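Local coordinates for protein triphenylmethane reductase (Citrobacter sp., PDB 2JL1) that binds NADP(+) in a Rossmann-type fold and probably uses it to reduce triphenylmethane dyes, an activity of interest for bioremediation, at residues 100-105 / 131-136; 112-117 / 255-260; 168-173 / 204-209; 226-231 / 244-249. All coordinates share one frame; numbering follows the deposited sequence.

Contact 1: 100-105 / 131-136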
loop_
_atom_site.group_PDB
_atom_site.type_symbol
_atom_site.label_atom_id
_atom_site.label_comp_id
_atom_site.label_asym_id
_atom_site.label_seq_id
_atom_site.Cartn_x
_atom_site.Cartn_y
_atom_site.Cartn_z
ATOM N N LYS A 100 17.932 -10.706 -1.005
ATOM C CA LYS A 100 17.750 -11.283 -2.333
ATOM C C LYS A 100 16.348 -11.858 -2.600
ATOM O O LYS A 100 15.926 -11.942 -3.755
ATOM C CB LYS A 100 18.815 -12.358 -2.583
ATOM C CG LYS A 100 20.254 -11.816 -2.623
ATOM C CD LYS A 100 20.501 -10.951 -3.861
ATOM C CE LYS A 100 21.919 -10.401 -3.893
ATOM N NZ LYS A 100 22.170 -9.336 -2.860
ATOM N N HIS A 101 15.633 -12.253 -1.546
ATOM C CA HIS A 101 14.271 -12.807 -1.679
ATOM C C HIS A 101 13.454 -12.409 -0.462
ATOM O O HIS A 101 13.915 -12.573 0.655
ATOM C CB HIS A 101 14.281 -14.354 -1.798
ATOM C CG HIS A 101 15.265 -14.879 -2.800
ATOM N ND1 HIS A 101 14.943 -15.087 -4.123
ATOM C CD2 HIS A 101 16.572 -15.217 -2.672
ATOM C CE1 HIS A 101 16.008 -15.533 -4.768
ATOM N NE2 HIS A 101 17.010 -15.618 -3.911
ATOM N N ILE A 102 12.246 -11.896 -0.674
ATOM C CA ILE A 102 11.385 -11.585 0.452
ATOM C C ILE A 102 10.039 -12.335 0.387
ATOM O O ILE A 102 9.313 -12.228 -0.601
ATOM C CB ILE A 102 11.181 -10.059 0.593
ATOM C CG1 ILE A 102 10.341 -9.723 1.821
ATOM C CG2 ILE A 102 10.537 -9.469 -0.660
ATOM C CD1 ILE A 102 10.772 -8.411 2.477
ATOM N N ALA A 103 9.721 -13.083 1.444
ATOM C CA ALA A 103 8.376 -13.663 1.639
ATOM C C ALA A 103 7.662 -12.858 2.717
ATOM O O ALA A 103 8.278 -12.540 3.740
ATOM C CB ALA A 103 8.462 -15.131 2.070
ATOM N N TYR A 104 6.371 -12.583 2.508
ATOM C CA TYR A 104 5.575 -11.765 3.411
ATOM C C TYR A 104 4.239 -12.473 3.763
ATOM O O TYR A 104 3.518 -12.930 2.876
ATOM C CB TYR A 104 5.304 -10.379 2.786
ATOM C CG TYR A 104 4.323 -9.553 3.611
ATOM C CD1 TYR A 104 4.642 -9.141 4.915
ATOM C CD2 TYR A 104 3.060 -9.251 3.117
ATOM C CE1 TYR A 104 3.733 -8.419 5.691
ATOM C CE2 TYR A 104 2.135 -8.528 3.893
ATOM C CZ TYR A 104 2.481 -8.132 5.167
ATOM O OH TYR A 104 1.577 -7.445 5.917
ATOM N N THR A 105 3.931 -12.567 5.057
ATOM C CA THR A 105 2.680 -13.154 5.529
ATOM C C THR A 105 1.562 -12.117 5.443
ATOM O O THR A 105 1.393 -11.266 6.354
ATOM C CB THR A 105 2.777 -13.667 6.994
ATOM O OG1 THR A 105 3.133 -12.587 7.850
ATOM C CG2 THR A 105 3.821 -14.794 7.102
ATOM N N THR A 131 10.429 -2.415 -4.243
ATOM C CA THR A 131 11.826 -2.758 -4.045
ATOM C C THR A 131 12.448 -3.529 -5.208
ATOM O O THR A 131 13.669 -3.614 -5.289
ATOM C CB THR A 131 12.045 -3.593 -2.800
ATOM O OG1 THR A 131 11.492 -4.896 -3.016
ATOM C CG2 THR A 131 11.418 -2.937 -1.577
ATOM N N ASN A 132 11.631 -4.143 -6.059
ATOM C CA ASN A 132 12.163 -5.043 -7.099
ATOM C C ASN A 132 12.838 -6.318 -6.558
ATOM O O ASN A 132 13.469 -7.058 -7.322
ATOM C CB ASN A 132 13.135 -4.285 -8.026
ATOM C CG ASN A 132 12.461 -3.131 -8.754
ATOM O OD1 ASN A 132 11.303 -3.244 -9.173
ATOM N ND2 ASN A 132 13.176 -2.006 -8.900
ATOM N N ILE A 133 12.733 -6.573 -5.250
ATOM C CA ILE A 133 13.183 -7.857 -4.704
ATOM C C ILE A 133 12.171 -8.942 -5.094
ATOM O O ILE A 133 10.959 -8.754 -4.913
ATOM C CB ILE A 133 13.355 -7.834 -3.154
ATOM C CG1 ILE A 133 14.275 -6.696 -2.688
ATOM C CG2 ILE A 133 13.877 -9.186 -2.636
ATOM C CD1 ILE A 133 14.288 -6.514 -1.113
ATOM N N PRO A 134 12.657 -10.079 -5.642
ATOM C CA PRO A 134 11.804 -11.252 -5.888
ATOM C C PRO A 134 11.009 -11.585 -4.634
ATOM O O PRO A 134 11.610 -11.750 -3.567
ATOM C CB PRO A 134 12.822 -12.367 -6.150
ATOM C CG PRO A 134 14.036 -11.656 -6.677
ATOM C CD PRO A 134 14.061 -10.313 -6.037
ATOM N N TYR A 135 9.684 -11.679 -4.758
ATOM C CA TYR A 135 8.790 -11.793 -3.585
ATOM C C TYR A 135 7.987 -13.081 -3.630
ATOM O O TYR A 135 7.816 -13.699 -4.691
ATOM C CB TYR A 135 7.804 -10.602 -3.502
ATOM C CG TYR A 135 6.828 -10.579 -4.669
ATOM C CD1 TYR A 135 5.637 -11.322 -4.631
ATOM C CD2 TYR A 135 7.121 -9.857 -5.833
ATOM C CE1 TYR A 135 4.752 -11.325 -5.711
ATOM C CE2 TYR A 135 6.242 -9.850 -6.920
ATOM C CZ TYR A 135 5.077 -10.593 -6.857
ATOM O OH TYR A 135 4.227 -10.602 -7.927
ATOM N N THR A 136 7.490 -13.482 -2.466
ATOM C CA THR A 136 6.424 -14.464 -2.375
ATOM C C THR A 136 5.426 -13.929 -1.362
ATOM O O THR A 136 5.776 -13.690 -0.214
ATOM C CB THR A 136 6.890 -15.845 -1.880
ATOM O OG1 THR A 136 7.973 -16.334 -2.699
ATOM C CG2 THR A 136 5.714 -16.840 -1.972
#
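Ile-102 meets Ile-133, Pro-134 and Tyr-135 where two neighbouring strands begin to pair. Three backbone hydrogen bonds set the register: Ile-102 N to Pro-134 O at 3.0 Å, Thr-136 N to Ile-102 O at 2.9 Å and Tyr-104 N to Thr-136 O at 3.0 Å. Ile-102 gives its N-H to Pro-134 and its O accepts from Thr-136, two residues further along, as parallel pairing requires, and bridges form at Ile-102 with Tyr-135 and at Ala-103 with Thr-136.

Followed outward from CB, the Ile-102 side chain divides its work. CG2, in the crowded position between the backbone N and the carbonyl carbon, lies 3.8 Å from Pro-134 O, 3.9 Å from Ile-133 CG2 and 4.1 Å from Tyr-135 CB. CG1, anti to the backbone N (chi1 -177°), carries CD1 at the tip; neither is among the atoms meeting 131-136, and the side chain packs on Ile-128 of helix 117-130 and Leu-70 of strand 69-72. Ile-133 crosses it at about a right angle, and its CG2 also reaches Lys-100 O at 3.6 Å. Pro-134 CD sits 3.4 Å from Lys-100 O.

The Tyr-104 hydroxyl turns to His-121, and Thr-136 OG1 bonds to His-191 O. Strand 101-107, helix 117-130 and strand 135-140 form a beta-alpha-beta unit, the repeating element of the Rossmann fold that binds NADP(+) here.

Contact 2: 112-117 / 255-260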
loop_
_atom_site.group_PDB
_atom_site.type_symbol
_atom_site.label_atom_id
_atom_site.label_comp_id
_atom_site.label_asym_id
_atom_site.label_seq_id
_atom_site.Cartn_x
_atom_site.Cartn_y
_atom_site.Cartn_z
ATOM N N GLU A 112 -10.905 -8.435 -1.482
ATOM C CA GLU A 112 -12.348 -8.628 -1.273
ATOM C C GLU A 112 -12.752 -8.514 0.181
ATOM O O GLU A 112 -13.941 -8.667 0.528
ATOM C CB GLU A 112 -12.774 -9.994 -1.820
ATOM C CG GLU A 112 -12.818 -9.997 -3.333
ATOM C CD GLU A 112 -11.475 -10.284 -3.969
ATOM O OE1 GLU A 112 -10.686 -11.080 -3.404
ATOM O OE2 GLU A 112 -11.215 -9.738 -5.059
ATOM N N SER A 113 -11.764 -8.261 1.026
ATOM C CA SER A 113 -11.977 -8.273 2.456
ATOM C C SER A 113 -12.741 -7.051 2.952
ATOM O O SER A 113 -12.660 -5.983 2.367
ATOM C CB SER A 113 -10.643 -8.397 3.180
ATOM O OG SER A 113 -10.845 -8.317 4.578
ATOM N N ILE A 114 -13.491 -7.243 4.034
ATOM C CA ILE A 114 -14.219 -6.181 4.674
ATOM C C ILE A 114 -13.681 -5.846 6.070
ATOM O O ILE A 114 -14.311 -5.092 6.801
ATOM C CB ILE A 114 -15.766 -6.494 4.723
ATOM C CG1 ILE A 114 -16.088 -7.581 5.770
ATOM C CG2 ILE A 114 -16.310 -6.852 3.323
ATOM C CD1 ILE A 114 -17.606 -7.864 5.947
ATOM N N ILE A 115 -12.541 -6.413 6.465
ATOM C CA ILE A 115 -11.896 -5.996 7.712
ATOM C C ILE A 115 -10.703 -5.033 7.445
ATOM O O ILE A 115 -9.974 -5.211 6.455
ATOM C CB ILE A 115 -11.463 -7.187 8.555
ATOM C CG1 ILE A 115 -10.329 -7.936 7.884
ATOM C CG2 ILE A 115 -12.670 -8.138 8.802
ATOM C CD1 ILE A 115 -9.246 -8.372 8.842
ATOM N N PRO A 116 -10.535 -3.985 8.291
ATOM C CA PRO A 116 -9.510 -2.948 8.075
ATOM C C PRO A 116 -8.067 -3.453 7.876
ATOM O O PRO A 116 -7.344 -2.906 7.046
ATOM C CB PRO A 116 -9.639 -2.077 9.333
ATOM C CG PRO A 116 -11.082 -2.199 9.705
ATOM C CD PRO A 116 -11.369 -3.667 9.474
ATOM N N LEU A 117 -7.680 -4.505 8.597
ATOM C CA LEU A 117 -6.330 -5.074 8.494
ATOM C C LEU A 117 -5.951 -5.511 7.063
ATOM O O LEU A 117 -4.773 -5.507 6.718
ATOM C CB LEU A 117 -6.118 -6.215 9.519
ATOM C CG LEU A 117 -4.661 -6.719 9.555
ATOM C CD1 LEU A 117 -3.695 -5.676 10.147
ATOM C CD2 LEU A 117 -4.525 -8.055 10.268
ATOM N N ILE A 255 -17.211 -12.839 9.302
ATOM C CA ILE A 255 -17.492 -14.221 8.920
ATOM C C ILE A 255 -18.968 -14.387 8.518
ATOM O O ILE A 255 -19.242 -14.969 7.454
ATOM C CB ILE A 255 -17.037 -15.243 10.012
ATOM C CG1 ILE A 255 -15.503 -15.320 10.074
ATOM C CG2 ILE A 255 -17.625 -16.669 9.738
ATOM C CD1 ILE A 255 -15.011 -16.051 11.347
ATOM N N SER A 256 -19.910 -13.831 9.314
ATOM C CA SER A 256 -21.331 -13.909 8.957
ATOM C C SER A 256 -21.623 -13.262 7.600
ATOM O O SER A 256 -22.670 -13.524 7.030
ATOM C CB SER A 256 -22.224 -13.242 9.992
ATOM O OG SER A 256 -22.160 -11.835 9.878
ATOM N N LYS A 257 -20.707 -12.415 7.114
ATOM C CA LYS A 257 -20.872 -11.702 5.830
ATOM C C LYS A 257 -19.991 -12.274 4.706
ATOM O O LYS A 257 -19.823 -11.633 3.647
ATOM C CB LYS A 257 -20.571 -10.199 6.024
ATOM C CG LYS A 257 -21.671 -9.486 6.828
ATOM C CD LYS A 257 -21.228 -8.140 7.392
ATOM C CE LYS A 257 -22.356 -7.474 8.176
ATOM N NZ LYS A 257 -21.790 -6.272 8.887
ATOM N N GLY A 258 -19.435 -13.470 4.924
ATOM C CA GLY A 258 -18.701 -14.168 3.882
ATOM C C GLY A 258 -17.202 -13.885 3.795
ATOM O O GLY A 258 -16.558 -14.292 2.831
ATOM N N GLU A 259 -16.660 -13.209 4.809
ATOM C CA GLU A 259 -15.242 -12.823 4.842
ATOM C C GLU A 259 -14.287 -14.003 4.646
ATOM O O GLU A 259 -13.242 -13.853 4.020
ATOM C CB GLU A 259 -14.932 -12.103 6.176
ATOM C CG GLU A 259 -13.438 -11.844 6.483
ATOM C CD GLU A 259 -12.861 -10.713 5.662
ATOM O OE1 GLU A 259 -13.628 -9.947 5.020
ATOM O OE2 GLU A 259 -11.626 -10.617 5.638
ATOM N N ALA A 260 -14.620 -15.163 5.200
ATOM C CA ALA A 260 -13.691 -16.291 5.153
ATOM C C ALA A 260 -14.243 -17.452 4.310
ATOM O O ALA A 260 -13.864 -18.600 4.476
ATOM C CB ALA A 260 -13.329 -16.723 6.587
HETATM O O HOH W 1 -15.238 -10.104 2.781
#
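Glu-259 reaches across to Ser-113 and Ile-114 and buries more surface here than any other residue, 88 Å². Its CG is anti to the backbone N (chi1 170°) and the chain then bends at chi2, which carries the carboxylate to the loop 112-117. Each oxygen takes a separate donor: OE2 receives Ser-113 OG at 2.7 Å on its syn lone pair, and OE1 receives Ile-114 N at 2.9 Å on the syn side, 18° out of the carboxylate plane. The second bond is almost straight, 176° at the hydrogen. A water links OE1 to Glu-112 O, while OE2 has a further partner in the hydroxyl of Tyr-107, so both oxygens are gripped twice and the group's rotation is fixed. Ser-113 OG in turn accepts Ile-115 N at 3.2 Å, an ST turn, consistent with the hydroxyl being held in place for Glu-259.

Ile-114, with 58 Å² covered, slides past Glu-259 in the opposite direction, CG1 lying 3.5 Å from OE1. Its CD1 goes on to Lys-257, touching CB at 3.8 Å and CD at 3.9 Å, the two chains crossing at about a right angle. The amine of Lys-257 pairs with Asp-253.

Gly-258, at positive phi, is the C-prime residue of the Schellman motif that ends helix 242-256. The contact thus ties the exit of that helix to the loop between strand 101-107 and helix 117-130, with Tyr-107 and Ala-254 alongside.

Contact 3: 168-173 / 204-209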
loop_
_atom_site.group_PDB
_atom_site.type_symbol
_atom_site.label_atom_id
_atom_site.label_comp_id
_atom_site.label_asym_id
_atom_site.label_seq_id
_atom_site.Cartn_x
_atom_site.Cartn_y
_atom_site.Cartn_z
ATOM N N GLY A 168 -21.957 -18.417 8.646
ATOM C CA GLY A 168 -20.804 -17.964 7.917
ATOM C C GLY A 168 -19.779 -19.081 7.755
ATOM O O GLY A 168 -19.551 -19.893 8.660
ATOM N N ILE A 169 -19.222 -19.152 6.554
ATOM C CA ILE A 169 -18.289 -20.197 6.183
ATOM C C ILE A 169 -16.852 -19.810 6.576
ATOM O O ILE A 169 -16.453 -18.652 6.417
ATOM C CB ILE A 169 -18.415 -20.482 4.668
ATOM C CG1 ILE A 169 -19.809 -21.087 4.364
ATOM C CG2 ILE A 169 -17.306 -21.408 4.187
ATOM C CD1 ILE A 169 -20.142 -21.093 2.854
ATOM N N VAL A 170 -16.075 -20.775 7.077
ATOM C CA VAL A 170 -14.734 -20.491 7.577
ATOM C C VAL A 170 -13.674 -21.326 6.844
ATOM O O VAL A 170 -13.670 -22.551 6.919
ATOM C CB VAL A 170 -14.619 -20.711 9.122
ATOM C CG1 VAL A 170 -13.261 -20.204 9.654
ATOM C CG2 VAL A 170 -15.757 -19.985 9.886
ATOM N N ASN A 171 -12.734 -20.641 6.209
ATOM C CA ASN A 171 -11.675 -21.274 5.401
ATOM C C ASN A 171 -10.334 -21.286 6.159
ATOM O O ASN A 171 -9.246 -21.391 5.551
ATOM C CB ASN A 171 -11.550 -20.510 4.077
ATOM C CG ASN A 171 -11.063 -19.083 4.289
ATOM O OD1 ASN A 171 -10.799 -18.668 5.444
ATOM N ND2 ASN A 171 -10.938 -18.327 3.204
ATOM N N SER A 172 -10.418 -21.196 7.491
ATOM C CA SER A 172 -9.232 -21.123 8.355
ATOM C C SER A 172 -8.269 -22.301 8.207
ATOM O O SER A 172 -8.658 -23.397 7.815
ATOM C CB SER A 172 -9.635 -20.970 9.827
ATOM O OG SER A 172 -10.221 -22.175 10.330
ATOM N N VAL A 173 -7.000 -22.076 8.497
ATOM C CA VAL A 173 -6.050 -23.187 8.597
ATOM C C VAL A 173 -5.164 -22.923 9.816
ATOM O O VAL A 173 -4.976 -21.775 10.217
ATOM C CB VAL A 173 -5.195 -23.351 7.320
ATOM C CG1 VAL A 173 -6.026 -23.856 6.126
ATOM C CG2 VAL A 173 -4.529 -22.040 6.969
ATOM N N TRP A 204 -15.691 -24.912 7.074
ATOM C CA TRP A 204 -16.574 -25.400 8.138
ATOM C C TRP A 204 -17.454 -24.253 8.624
ATOM O O TRP A 204 -17.269 -23.095 8.233
ATOM C CB TRP A 204 -15.726 -25.966 9.291
ATOM C CG TRP A 204 -14.617 -25.024 9.821
ATOM C CD1 TRP A 204 -13.359 -24.900 9.327
ATOM C CD2 TRP A 204 -14.680 -24.153 10.972
ATOM N NE1 TRP A 204 -12.639 -23.994 10.061
ATOM C CE2 TRP A 204 -13.416 -23.525 11.087
ATOM C CE3 TRP A 204 -15.677 -23.850 11.913
ATOM C CZ2 TRP A 204 -13.121 -22.591 12.099
ATOM C CZ3 TRP A 204 -15.395 -22.924 12.916
ATOM C CH2 TRP A 204 -14.126 -22.300 13.005
ATOM N N THR A 205 -18.439 -24.577 9.447
ATOM C CA THR A 205 -19.290 -23.571 10.024
ATOM C C THR A 205 -19.226 -23.812 11.525
ATOM O O THR A 205 -18.734 -24.878 11.982
ATOM C CB THR A 205 -20.748 -23.707 9.521
ATOM O OG1 THR A 205 -21.233 -25.020 9.836
ATOM C CG2 THR A 205 -20.824 -23.486 7.975
ATOM N N PHE A 206 -19.750 -22.875 12.298
ATOM C CA PHE A 206 -19.765 -23.072 13.751
ATOM C C PHE A 206 -20.739 -24.157 14.221
ATOM O O PHE A 206 -20.469 -24.841 15.205
ATOM C CB PHE A 206 -19.943 -21.745 14.481
ATOM C CG PHE A 206 -18.693 -20.931 14.504
ATOM C CD1 PHE A 206 -18.432 -20.004 13.501
ATOM C CD2 PHE A 206 -17.731 -21.138 15.500
ATOM C CE1 PHE A 206 -17.256 -19.258 13.504
ATOM C CE2 PHE A 206 -16.514 -20.395 15.497
ATOM C CZ PHE A 206 -16.286 -19.464 14.490
ATOM N N ASP A 207 -21.849 -24.336 13.502
ATOM C CA ASP A 207 -22.690 -25.524 13.685
ATOM C C ASP A 207 -21.879 -26.814 13.630
ATOM O O ASP A 207 -22.025 -27.667 14.505
ATOM C CB ASP A 207 -23.821 -25.577 12.652
ATOM C CG ASP A 207 -25.013 -24.747 13.054
ATOM O OD1 ASP A 207 -24.971 -24.066 14.102
ATOM O OD2 ASP A 207 -26.026 -24.804 12.338
ATOM N N GLU A 208 -21.038 -26.944 12.605
ATOM C CA GLU A 208 -20.148 -28.087 12.409
ATOM C C GLU A 208 -19.124 -28.222 13.538
ATOM O O GLU A 208 -18.858 -29.322 14.008
ATOM C CB GLU A 208 -19.375 -27.976 11.089
ATOM C CG GLU A 208 -18.594 -29.250 10.790
ATOM C CD GLU A 208 -17.891 -29.260 9.449
ATOM O OE1 GLU A 208 -18.047 -28.305 8.652
ATOM O OE2 GLU A 208 -17.197 -30.271 9.195
ATOM N N LEU A 209 -18.537 -27.095 13.954
ATOM C CA LEU A 209 -17.628 -27.110 15.084
ATOM C C LEU A 209 -18.298 -27.630 16.357
ATOM O O LEU A 209 -17.672 -28.365 17.129
ATOM C CB LEU A 209 -17.044 -25.702 15.349
ATOM C CG LEU A 209 -16.007 -25.605 16.487
ATOM C CD1 LEU A 209 -14.856 -26.603 16.274
ATOM C CD2 LEU A 209 -15.465 -24.178 16.584
HETATM O O HOH W 2 -20.667 -20.448 10.939
#
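Trp-204 is turned onto Val-170 by its first two torsions: chi1 of 52° places CG between the backbone N and the carbonyl carbon, and chi2 of -86° sets the indole across the chain, although the CB itself leaves in the other direction. On Val-170, CG1 is anti to the backbone N and meets the indole; CG2, anti to the carbonyl carbon, meets Phe-206.

The result is a CH-pi contact. Val-170 CB lies 3.8 Å from the centroid of the six-membered ring, close to its normal, and CG1 comes down to 3.4 Å from CZ2. Val-170 O lies on the same face at the CD1 rim, 3.4 Å from CD1. CG2 meets Phe-206 CE1 at 4.0 Å, while Trp-204 CZ3 stands over the centre of the Phe-206 ring.

The polar edge is settled too. Trp-204 NE1 donates to Ser-172 OG at 3.0 Å, nearly in the indole plane, and this hydroxyl also bonds to Thr-144 OG1, which gives it a second partner. The backbones of Val-170 and Trp-204 form a single antiparallel hydrogen-bonded pair: Val-170 N to Trp-204 O is 2.9 Å, and Trp-204 N to Val-170 O is 3.1 Å. Water bridges Gly-168 O and Phe-206 N, so the first turn of the helix is joined to the loop by solvent as well.

Thr-205 is the N-cap of helix 206-217, its bond from Glu-208 N being weak. The loop 168-173, between strand 160-163 and helix 175-186, thus lies against this helix start; Leu-277 of helix 277-285 packs on the indole, and Tyr-252 meets Phe-206 edge-to-face.

Contact 4: 226-231 / 244-249. Unlike the reference sequence in segment 244-249: Thr-245 (reference Ala).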
loop_
_atom_site.group_PDB
_atom_site.type_symbol
_atom_site.label_atom_id
_atom_site.label_comp_id
_atom_site.label_asym_id
_atom_site.label_seq_id
_atom_site.Cartn_x
_atom_site.Cartn_y
_atom_site.Cartn_z
ATOM N N VAL A 226 -25.986 -15.357 18.251
ATOM C CA VAL A 226 -26.464 -14.124 18.908
ATOM C C VAL A 226 -26.118 -12.932 18.041
ATOM O O VAL A 226 -25.437 -13.091 17.042
ATOM C CB VAL A 226 -25.875 -13.926 20.345
ATOM C CG1 VAL A 226 -26.355 -15.030 21.298
ATOM C CG2 VAL A 226 -24.358 -13.859 20.316
ATOM N N SER A 227 -26.587 -11.742 18.427
ATOM C CA SER A 227 -26.206 -10.512 17.750
ATOM C C SER A 227 -24.766 -10.082 18.080
ATOM O O SER A 227 -24.180 -10.534 19.062
ATOM C CB SER A 227 -27.194 -9.391 18.101
ATOM O OG SER A 227 -27.000 -8.889 19.419
ATOM N N PHE A 228 -24.210 -9.210 17.243
ATOM C CA PHE A 228 -22.977 -8.504 17.539
ATOM C C PHE A 228 -22.924 -7.966 18.981
ATOM O O PHE A 228 -21.955 -8.211 19.714
ATOM C CB PHE A 228 -22.801 -7.355 16.555
ATOM C CG PHE A 228 -21.487 -6.624 16.688
ATOM C CD1 PHE A 228 -20.373 -7.035 15.962
ATOM C CD2 PHE A 228 -21.373 -5.504 17.509
ATOM C CE1 PHE A 228 -19.156 -6.353 16.065
ATOM C CE2 PHE A 228 -20.152 -4.825 17.622
ATOM C CZ PHE A 228 -19.046 -5.257 16.897
ATOM N N GLU A 229 -23.953 -7.233 19.381
ATOM C CA GLU A 229 -23.955 -6.590 20.701
ATOM C C GLU A 229 -24.157 -7.635 21.810
ATOM O O GLU A 229 -23.545 -7.543 22.874
ATOM C CB GLU A 229 -24.999 -5.457 20.766
ATOM C CG GLU A 229 -24.531 -4.141 21.454
ATOM C CD GLU A 229 -23.302 -3.463 20.795
ATOM O OE1 GLU A 229 -22.251 -3.398 21.468
ATOM O OE2 GLU A 229 -23.371 -2.990 19.623
ATOM N N GLU A 230 -24.971 -8.651 21.552
ATOM C CA GLU A 230 -25.081 -9.759 22.493
ATOM C C GLU A 230 -23.743 -10.504 22.653
ATOM O O GLU A 230 -23.373 -10.874 23.762
ATOM C CB GLU A 230 -26.187 -10.710 22.081
ATOM C CG GLU A 230 -27.594 -10.146 22.296
ATOM C CD GLU A 230 -28.667 -11.018 21.681
ATOM O OE1 GLU A 230 -28.452 -11.586 20.584
ATOM O OE2 GLU A 230 -29.739 -11.139 22.302
ATOM N N GLU A 231 -23.017 -10.701 21.556
ATOM C CA GLU A 231 -21.689 -11.329 21.620
ATOM C C GLU A 231 -20.703 -10.540 22.487
ATOM O O GLU A 231 -20.118 -11.099 23.419
ATOM C CB GLU A 231 -21.098 -11.553 20.223
ATOM C CG GLU A 231 -19.758 -12.331 20.229
ATOM C CD GLU A 231 -19.901 -13.794 20.670
ATOM O OE1 GLU A 231 -21.021 -14.355 20.611
ATOM O OE2 GLU A 231 -18.885 -14.380 21.074
ATOM N N PHE A 244 -10.633 -6.702 23.237
ATOM C CA PHE A 244 -10.533 -8.008 22.568
ATOM C C PHE A 244 -11.923 -8.596 22.276
ATOM O O PHE A 244 -12.125 -9.261 21.268
ATOM C CB PHE A 244 -9.667 -8.997 23.365
ATOM C CG PHE A 244 -9.295 -10.245 22.591
ATOM C CD1 PHE A 244 -8.363 -10.189 21.543
ATOM C CD2 PHE A 244 -9.874 -11.477 22.903
ATOM C CE1 PHE A 244 -8.022 -11.337 20.819
ATOM C CE2 PHE A 244 -9.537 -12.630 22.189
ATOM C CZ PHE A 244 -8.604 -12.555 21.139
ATOM N N THR A 245 -12.880 -8.319 23.149
ATOM C CA THR A 245 -14.240 -8.801 22.957
ATOM C C THR A 245 -14.891 -8.165 21.716
ATOM O O THR A 245 -15.653 -8.809 20.982
ATOM C CB THR A 245 -15.075 -8.586 24.221
ATOM O OG1 THR A 245 -16.189 -9.474 24.202
ATOM C CG2 THR A 245 -15.583 -7.173 24.311
ATOM N N GLU A 246 -14.552 -6.896 21.499
ATOM C CA GLU A 246 -14.956 -6.136 20.334
ATOM C C GLU A 246 -14.312 -6.693 19.072
ATOM O O GLU A 246 -14.989 -6.816 18.054
ATOM C CB GLU A 246 -14.585 -4.657 20.523
ATOM C CG GLU A 246 -14.416 -3.858 19.248
ATOM C CD GLU A 246 -15.710 -3.643 18.500
ATOM O OE1 GLU A 246 -16.744 -3.393 19.167
ATOM O OE2 GLU A 246 -15.681 -3.705 17.240
ATOM N N ILE A 247 -13.018 -7.024 19.140
ATOM C CA ILE A 247 -12.294 -7.591 17.997
ATOM C C ILE A 247 -12.888 -8.954 17.593
ATOM O O ILE A 247 -13.089 -9.245 16.413
ATOM C CB ILE A 247 -10.777 -7.804 18.310
ATOM C CG1 ILE A 247 -10.107 -6.526 18.843
ATOM C CG2 ILE A 247 -10.040 -8.372 17.073
ATOM C CD1 ILE A 247 -9.933 -5.388 17.835
ATOM N N THR A 248 -13.161 -9.775 18.593
ATOM C CA THR A 248 -13.707 -11.104 18.382
ATOM C C THR A 248 -15.106 -11.023 17.739
ATOM O O THR A 248 -15.381 -11.704 16.745
ATOM C CB THR A 248 -13.751 -11.849 19.716
ATOM O OG1 THR A 248 -12.405 -11.968 20.212
ATOM C CG2 THR A 248 -14.372 -13.233 19.566
ATOM N N ALA A 249 -15.980 -10.195 18.313
ATOM C CA ALA A 249 -17.310 -9.984 17.729
ATOM C C ALA A 249 -17.192 -9.455 16.303
ATOM O O ALA A 249 -18.034 -9.777 15.461
ATOM C CB ALA A 249 -18.134 -9.044 18.568
#
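Phe-228 lays one ring face against Ala-249 and points its rim at Glu-246. The methyl CB of Ala-249 sits 4.2 Å from the ring centroid, 25° off the normal, and is shifted toward the rim: the nearest ring carbon is CE1, at 3.8 Å. CD1 of the same ring lies 3.6 Å from Ala-249 O. At the edge, CZ is 3.7 Å from both Glu-246 OE1 and OE2, OE2 lying near the ring plane, and the carboxylate is inclined 55° to the ring as the two side chains cross obliquely. A chi1 of -175° sets Phe-228 CG anti to the backbone N, from where the ring reaches Ala-249 and Glu-246.

From the next turn Glu-231 points toward Ala-249, its CG touching that CB at 4.0 Å, which puts the methyl between ring and aliphatic chain. Ser-227 and Glu-230 form a capping box that starts the helix.

Between the two segments the attraction is thus apolar and CH-pi. An edge-on carboxylate faces the positive rim of the ring, which would be mildly favourable. Glu-246 forms a salt bridge with Lys-232, whose O bonds Thr-245 OG1, and Asn-164 bonds Ala-249 O; polar ties between the helices therefore lie beside this apolar contact.

How the contacts relate
Contact 1 stands apart, inside the parallel sheet of the Rossmann fold, its centre about 26 Å from that of contact 2 and about 32 and 37 Å from those of contacts 3 and 4. The other three lie closer together, their centres about 14 to 17 Å apart. Contacts 2 and 4 share helix 242-256: its first half serves contact 4, and the turn just past its end serves contact 2. Contacts 2 and 3 touch directly, Ile-255 CG2 reaching Val-170 CG2 at 3.8 Å. Along the chain contacts 1 and 2 cross, whereas contacts 3 and 4 follow in series, both nested within the loop closed by contact 2. Contact 2 thereby connects the nucleotide-binding sheet side to the later helices.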